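PDB 2QS8: Xaa-Pro Dipeptidase from Alteromonas macleodii, which probably cleaves C-terminal residues from dipeptides or short peptides, as a metal-dependent carboxypeptidase of the amidohydrolase superfamily. Local coordinates for residues A[118-124]-A[188-192]; A[178-182]-A[220-225]. One frame throughout, in Å; residues are numbered along the deposited sequence.

Contact 1. Residues A[118-124]-A[188-192]; sequences LVAISLR and DGADG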
ATOM      1  N   LEU A 118      15.186 -11.436  17.257  1.00 20.52           N
ATOM      2  CA  LEU A 118      14.746 -11.998  18.520  1.00 20.84           C
ATOM      3  C   LEU A 118      15.874 -12.361  19.488  1.00 21.13           C
ATOM      4  O   LEU A 118      15.638 -13.009  20.509  1.00 22.00           O
ATOM      5  CB  LEU A 118      13.890 -13.239  18.234  1.00 23.58           C
ATOM      6  CG  LEU A 118      12.376 -13.084  18.031  1.00 25.12           C
ATOM      7  CD1 LEU A 118      11.762 -12.613  19.340  1.00 26.21           C
ATOM      8  CD2 LEU A 118      12.058 -12.094  16.935  1.00 26.32           C
ATOM      9  N   VAL A 119      17.097 -11.943  19.182  1.00 21.05           N
ATOM     10  CA  VAL A 119      18.221 -12.272  20.051  1.00 19.92           C
ATOM     11  C   VAL A 119      18.114 -11.603  21.432  1.00 19.60           C
ATOM     12  O   VAL A 119      17.933 -12.286  22.439  1.00 19.88           O
ATOM     13  CB  VAL A 119      19.564 -11.913  19.373  1.00 21.15           C
ATOM     14  CG1 VAL A 119      20.736 -12.361  20.250  1.00 18.73           C
ATOM     15  CG2 VAL A 119      19.644 -12.593  18.009  1.00 19.94           C
ATOM     16  N   ALA A 120      18.215 -10.284  21.489  1.00 18.20           N
ATOM     17  CA  ALA A 120      18.114  -9.593  22.772  1.00 18.89           C
ATOM     18  C   ALA A 120      16.760  -9.860  23.468  1.00 21.05           C
ATOM     19  O   ALA A 120      16.700 -10.001  24.690  1.00 20.46           O
ATOM     20  CB  ALA A 120      18.318  -8.083  22.578  1.00 17.83           C
ATOM     21  N   ILE A 121      15.678  -9.929  22.698  1.00 19.37           N
ATOM     22  CA  ILE A 121      14.376 -10.180  23.295  1.00 20.26           C
ATOM     23  C   ILE A 121      14.378 -11.537  24.018  1.00 22.36           C
ATOM     24  O   ILE A 121      13.931 -11.644  25.162  1.00 20.99           O
ATOM     25  CB  ILE A 121      13.275 -10.160  22.228  1.00 19.22           C
ATOM     26  CG1 ILE A 121      13.047  -8.716  21.758  1.00 19.48           C
ATOM     27  CG2 ILE A 121      12.007 -10.802  22.764  1.00 18.47           C
ATOM     28  CD1 ILE A 121      12.270  -8.605  20.470  1.00 20.80           C
ATOM     29  N   SER A 122      14.887 -12.568  23.351  1.00 21.35           N
ATOM     30  CA  SER A 122      14.942 -13.893  23.964  1.00 22.49           C
ATOM     31  C   SER A 122      15.909 -13.929  25.153  1.00 21.21           C
ATOM     32  O   SER A 122      15.635 -14.545  26.179  1.00 20.57           O
ATOM     33  CB  SER A 122      15.363 -14.942  22.932  1.00 24.14           C
ATOM     34  OG  SER A 122      14.422 -15.022  21.876  1.00 25.23           O
ATOM     35  N   LEU A 123      17.041 -13.256  25.018  1.00 21.04           N
ATOM     36  CA  LEU A 123      18.025 -13.243  26.085  1.00 22.34           C
ATOM     37  C   LEU A 123      17.451 -12.536  27.319  1.00 23.40           C
ATOM     38  O   LEU A 123      17.596 -13.014  28.450  1.00 23.03           O
ATOM     39  CB  LEU A 123      19.294 -12.544  25.608  1.00 22.78           C
ATOM     40  CG  LEU A 123      20.515 -12.660  26.519  1.00 23.70           C
ATOM     41  CD1 LEU A 123      20.788 -14.137  26.798  1.00 24.54           C
ATOM     42  CD2 LEU A 123      21.718 -11.991  25.867  1.00 19.00           C
ATOM     43  N   ARG A 124      16.789 -11.408  27.077  1.00 23.52           N
ATOM     44  CA  ARG A 124      16.167 -10.621  28.139  1.00 22.99           C
ATOM     45  C   ARG A 124      15.187 -11.490  28.911  1.00 22.85           C
ATOM     46  O   ARG A 124      15.235 -11.545  30.133  1.00 22.90           O
ATOM     47  CB  ARG A 124      15.411  -9.422  27.548  1.00 23.25           C
ATOM     48  CG  ARG A 124      14.581  -8.650  28.560  1.00 21.84           C
ATOM     49  CD  ARG A 124      13.518  -7.808  27.867  1.00 22.36           C
ATOM     50  NE  ARG A 124      12.436  -8.629  27.328  1.00 21.68           N
ATOM     51  CZ  ARG A 124      11.593  -8.234  26.379  1.00 21.04           C
ATOM     52  NH1 ARG A 124      11.698  -7.021  25.848  1.00 19.30           N
ATOM     53  NH2 ARG A 124      10.643  -9.059  25.964  1.00 17.97           N
ATOM     54  N   ASP A 188       6.856  -8.911  18.408  1.00 16.59           N
ATOM     55  CA  ASP A 188       7.988  -9.775  18.719  1.00 18.40           C
ATOM     56  C   ASP A 188       8.359  -9.730  20.207  1.00 20.79           C
ATOM     57  O   ASP A 188       9.012 -10.642  20.708  1.00 19.98           O
ATOM     58  CB  ASP A 188       9.222  -9.391  17.899  1.00 19.88           C
ATOM     59  CG  ASP A 188       9.026  -9.585  16.402  1.00 23.78           C
ATOM     60  OD1 ASP A 188       8.280 -10.504  15.992  1.00 23.70           O
ATOM     61  OD2 ASP A 188       9.642  -8.823  15.637  1.00 22.97           O
ATOM     62  N   GLY A 189       7.947  -8.664  20.893  1.00 20.17           N
ATOM     63  CA  GLY A 189       8.248  -8.519  22.308  1.00 19.14           C
ATOM     64  C   GLY A 189       9.248  -7.419  22.650  1.00 18.21           C
ATOM     65  O   GLY A 189       9.769  -7.397  23.756  1.00 18.88           O
ATOM     66  N   ALA A 190       9.514  -6.502  21.722  1.00 17.81           N
ATOM     67  CA  ALA A 190      10.471  -5.415  21.974  1.00 18.74           C
ATOM     68  C   ALA A 190       9.989  -4.360  22.983  1.00 20.00           C
ATOM     69  O   ALA A 190       8.789  -4.110  23.106  1.00 19.85           O
ATOM     70  CB  ALA A 190      10.826  -4.732  20.663  1.00 17.76           C
ATOM     71  N   ASP A 191      10.927  -3.748  23.699  1.00 19.70           N
ATOM     72  CA  ASP A 191      10.614  -2.701  24.680  1.00 20.39           C
ATOM     73  C   ASP A 191      10.597  -1.355  23.973  1.00 21.08           C
ATOM     74  O   ASP A 191       9.893  -0.433  24.384  1.00 22.16           O
ATOM     75  CB  ASP A 191      11.668  -2.631  25.795  1.00 20.08           C
ATOM     76  CG  ASP A 191      11.813  -3.926  26.556  1.00 22.25           C
ATOM     77  OD1 ASP A 191      12.832  -4.629  26.356  1.00 22.47           O
ATOM     78  OD2 ASP A 191      10.905  -4.232  27.354  1.00 24.48           O
ATOM     79  N   GLY A 192      11.390  -1.247  22.910  1.00 21.98           N
ATOM     80  CA  GLY A 192      11.465  -0.006  22.165  1.00 21.28           C
ATOM     81  C   GLY A 192      11.716  -0.178  20.681  1.00 21.02           C
ATOM     82  O   GLY A 192      11.728  -1.292  20.148  1.00 20.45           O
TER
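L118 is the N-cap of helix 119-128, and its carbonyl O takes the backbone N of S122 at 3.0 Å. Its side chain lies against the end of helix 175-188: L118 CD1 is 3.6 Å from D188 O. The carboxylate of D188 is bound instead by R185 in a salt bridge. One turn on, I121 points at the chain where it leaves that helix. I121 CG2 is 3.6 Å from D188 O, and I121 CD1 is 4.1 Å from A190 CB. R124 closes the contact with its guanidinium edge. Both R124 NH1 and R124 NH2 donate to G189 O at 2.9 Å, and R124 NH1 forms a salt bridge with D191 OD1 at 2.7 Å. D191 OD1 also accepts from A139 N, at the end of strand 136-139. G189, at positive phi, is the C' residue of a Schellman motif. This is a helix C-terminus held by a neighbouring helix, at an alpha-to-beta turn of the TIM barrel leading to strand 192-196.

Contact 2. Residues A[178-182]-A[220-225]; sequences VYAAV and AVVSAA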
ATOM      1  N   VAL A 178       5.477   1.778   7.890  1.00 18.49           N
ATOM      2  CA  VAL A 178       6.187   2.105   9.122  1.00 17.80           C
ATOM      3  C   VAL A 178       5.417   1.545  10.321  1.00 19.28           C
ATOM      4  O   VAL A 178       6.012   0.910  11.191  1.00 20.01           O
ATOM      5  CB  VAL A 178       6.368   3.629   9.315  1.00 18.50           C
ATOM      6  CG1 VAL A 178       6.640   3.963  10.800  1.00 17.72           C
ATOM      7  CG2 VAL A 178       7.537   4.107   8.495  1.00 17.64           C
ATOM      8  N   TYR A 179       4.099   1.774  10.357  1.00 18.77           N
ATOM      9  CA  TYR A 179       3.275   1.284  11.457  1.00 19.19           C
ATOM     10  C   TYR A 179       3.311  -0.247  11.541  1.00 19.82           C
ATOM     11  O   TYR A 179       3.370  -0.812  12.632  1.00 21.12           O
ATOM     12  CB  TYR A 179       1.819   1.761  11.313  1.00 19.32           C
ATOM     13  CG  TYR A 179       1.504   3.041  12.063  1.00 19.27           C
ATOM     14  CD1 TYR A 179       1.830   4.288  11.527  1.00 19.26           C
ATOM     15  CD2 TYR A 179       0.872   3.002  13.314  1.00 17.97           C
ATOM     16  CE1 TYR A 179       1.530   5.465  12.213  1.00 17.61           C
ATOM     17  CE2 TYR A 179       0.567   4.176  14.011  1.00 18.70           C
ATOM     18  CZ  TYR A 179       0.899   5.399  13.456  1.00 19.89           C
ATOM     19  OH  TYR A 179       0.600   6.544  14.149  1.00 22.65           O
ATOM     20  N   ALA A 180       3.269  -0.909  10.392  1.00 18.38           N
ATOM     21  CA  ALA A 180       3.315  -2.357  10.365  1.00 19.81           C
ATOM     22  C   ALA A 180       4.610  -2.803  11.019  1.00 20.22           C
ATOM     23  O   ALA A 180       4.610  -3.715  11.842  1.00 22.81           O
ATOM     24  CB  ALA A 180       3.247  -2.873   8.928  1.00 18.42           C
ATOM     25  N   ALA A 181       5.709  -2.146  10.661  1.00 19.88           N
ATOM     26  CA  ALA A 181       7.027  -2.477  11.206  1.00 19.09           C
ATOM     27  C   ALA A 181       7.157  -2.196  12.712  1.00 19.37           C
ATOM     28  O   ALA A 181       7.769  -2.979  13.443  1.00 19.92           O
ATOM     29  CB  ALA A 181       8.117  -1.727  10.435  1.00 19.28           C
ATOM     30  N   VAL A 182       6.608  -1.078  13.172  1.00 17.98           N
ATOM     31  CA  VAL A 182       6.674  -0.747  14.586  1.00 16.63           C
ATOM     32  C   VAL A 182       5.823  -1.752  15.366  1.00 15.11           C
ATOM     33  O   VAL A 182       6.256  -2.289  16.371  1.00 17.02           O
ATOM     34  CB  VAL A 182       6.164   0.687  14.856  1.00 17.35           C
ATOM     35  CG1 VAL A 182       5.994   0.923  16.349  1.00 15.00           C
ATOM     36  CG2 VAL A 182       7.145   1.689  14.283  1.00 17.16           C
ATOM     37  N   ALA A 220       5.702   9.056  11.522  1.00 20.26           N
ATOM     38  CA  ALA A 220       4.914   7.841  11.698  1.00 19.49           C
ATOM     39  C   ALA A 220       5.553   6.905  12.721  1.00 18.88           C
ATOM     40  O   ALA A 220       4.850   6.203  13.434  1.00 19.49           O
ATOM     41  CB  ALA A 220       4.738   7.118  10.363  1.00 17.93           C
ATOM     42  N   VAL A 221       6.886   6.907  12.786  1.00 17.84           N
ATOM     43  CA  VAL A 221       7.608   6.072  13.738  1.00 18.55           C
ATOM     44  C   VAL A 221       7.280   6.528  15.158  1.00 20.63           C
ATOM     45  O   VAL A 221       6.940   5.718  16.020  1.00 21.03           O
ATOM     46  CB  VAL A 221       9.153   6.174  13.547  1.00 20.22           C
ATOM     47  CG1 VAL A 221       9.868   5.437  14.661  1.00 18.76           C
ATOM     48  CG2 VAL A 221       9.560   5.617  12.197  1.00 18.47           C
ATOM     49  N   VAL A 222       7.378   7.830  15.388  1.00 22.03           N
ATOM     50  CA  VAL A 222       7.100   8.391  16.703  1.00 21.75           C
ATOM     51  C   VAL A 222       5.642   8.194  17.110  1.00 22.92           C
ATOM     52  O   VAL A 222       5.358   7.673  18.186  1.00 23.75           O
ATOM     53  CB  VAL A 222       7.440   9.899  16.746  1.00 22.96           C
ATOM     54  CG1 VAL A 222       7.032  10.489  18.089  1.00 18.97           C
ATOM     55  CG2 VAL A 222       8.938  10.105  16.509  1.00 20.21           C
ATOM     56  N   SER A 223       4.712   8.590  16.250  1.00 22.54           N
ATOM     57  CA  SER A 223       3.305   8.448  16.607  1.00 23.04           C
ATOM     58  C   SER A 223       2.923   6.991  16.837  1.00 21.40           C
ATOM     59  O   SER A 223       2.129   6.695  17.722  1.00 21.87           O
ATOM     60  CB  SER A 223       2.404   9.074  15.538  1.00 23.67           C
ATOM     61  OG  SER A 223       2.484   8.371  14.311  1.00 30.83           O
ATOM     62  N   ALA A 224       3.501   6.081  16.051  1.00 20.89           N
ATOM     63  CA  ALA A 224       3.205   4.661  16.206  1.00 20.54           C
ATOM     64  C   ALA A 224       3.797   4.145  17.514  1.00 20.52           C
ATOM     65  O   ALA A 224       3.111   3.483  18.281  1.00 19.34           O
ATOM     66  CB  ALA A 224       3.757   3.875  15.036  1.00 21.17           C
ATOM     67  N   ALA A 225       5.063   4.458  17.766  1.00 22.13           N
ATOM     68  CA  ALA A 225       5.735   4.020  18.997  1.00 23.58           C
ATOM     69  C   ALA A 225       5.062   4.586  20.248  1.00 24.73           C
ATOM     70  O   ALA A 225       4.984   3.911  21.274  1.00 23.47           O
ATOM     71  CB  ALA A 225       7.194   4.436  18.976  1.00 22.55           C
TER
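This is a buried helix-helix packing contact in the outer layer of the TIM barrel. Helix 175-188 precedes strand 192-196, and helix 215-227 follows it and leads to strand 231-236. The two strands are parallel neighbours, so these are helices of successive beta-alpha units. The short segments run in broadly the same direction. Their axes cross at -44° and approach to 9.1 Å.

Alanines A220 and A224 of the second helix receive the larger V178, Y179 and V182 of the first. V221 of the second helix joins them. V178 CG1 is 3.7 Å from A220 CB and 3.6 Å from V221 CG2. One turn later, V182 CG1 is 3.9 Å from A224 CB and also 3.9 Å from A225 N. The CA atoms of Y179 and A224 are 5.8 Å apart, a short spacing made possible by the alanine. On the barrel side, V182 touches I193 and V221 touches I195, both of strand 192-196. V221 and A225 also touch V232 of the next strand. The apolar seam therefore continues into the layer between helices and strands.

Y179 covers the more exposed side of the seam, and it also packs on T214 of the second subunit. Its ring reaches across to the other helix. A224 CB sits over one ring face, 3.4 Å from the centroid of the Y179 ring and 15° off its normal, a CH-pi contact. At the tip, Y179 OH and S223 OG share a hydrogen bond of 2.6 Å.

Overall arrangement
Helix 175-188 joins the two contacts. Its middle packs on helix 215-227 in contact 2, and its C-terminal end meets helix 119-128 in contact 1. The contact centres are about 17 Å apart. The nearest atoms are about 7 Å apart, so the contacts do not touch. Contact 1 is mixed, apolar at L118 and I121 and polar at R124, and lies near the surface; contact 2 is mostly apolar and buried. Both border strand 192-196, which contact 1 leads into and contact 2 packs against. Beyond that strand, G200, V201 and L202 line the pocket of the bound methionine. H235 in strand 231-236 and H237 just after it do so too. None of the contact residues is a magnesium or methionine ligand.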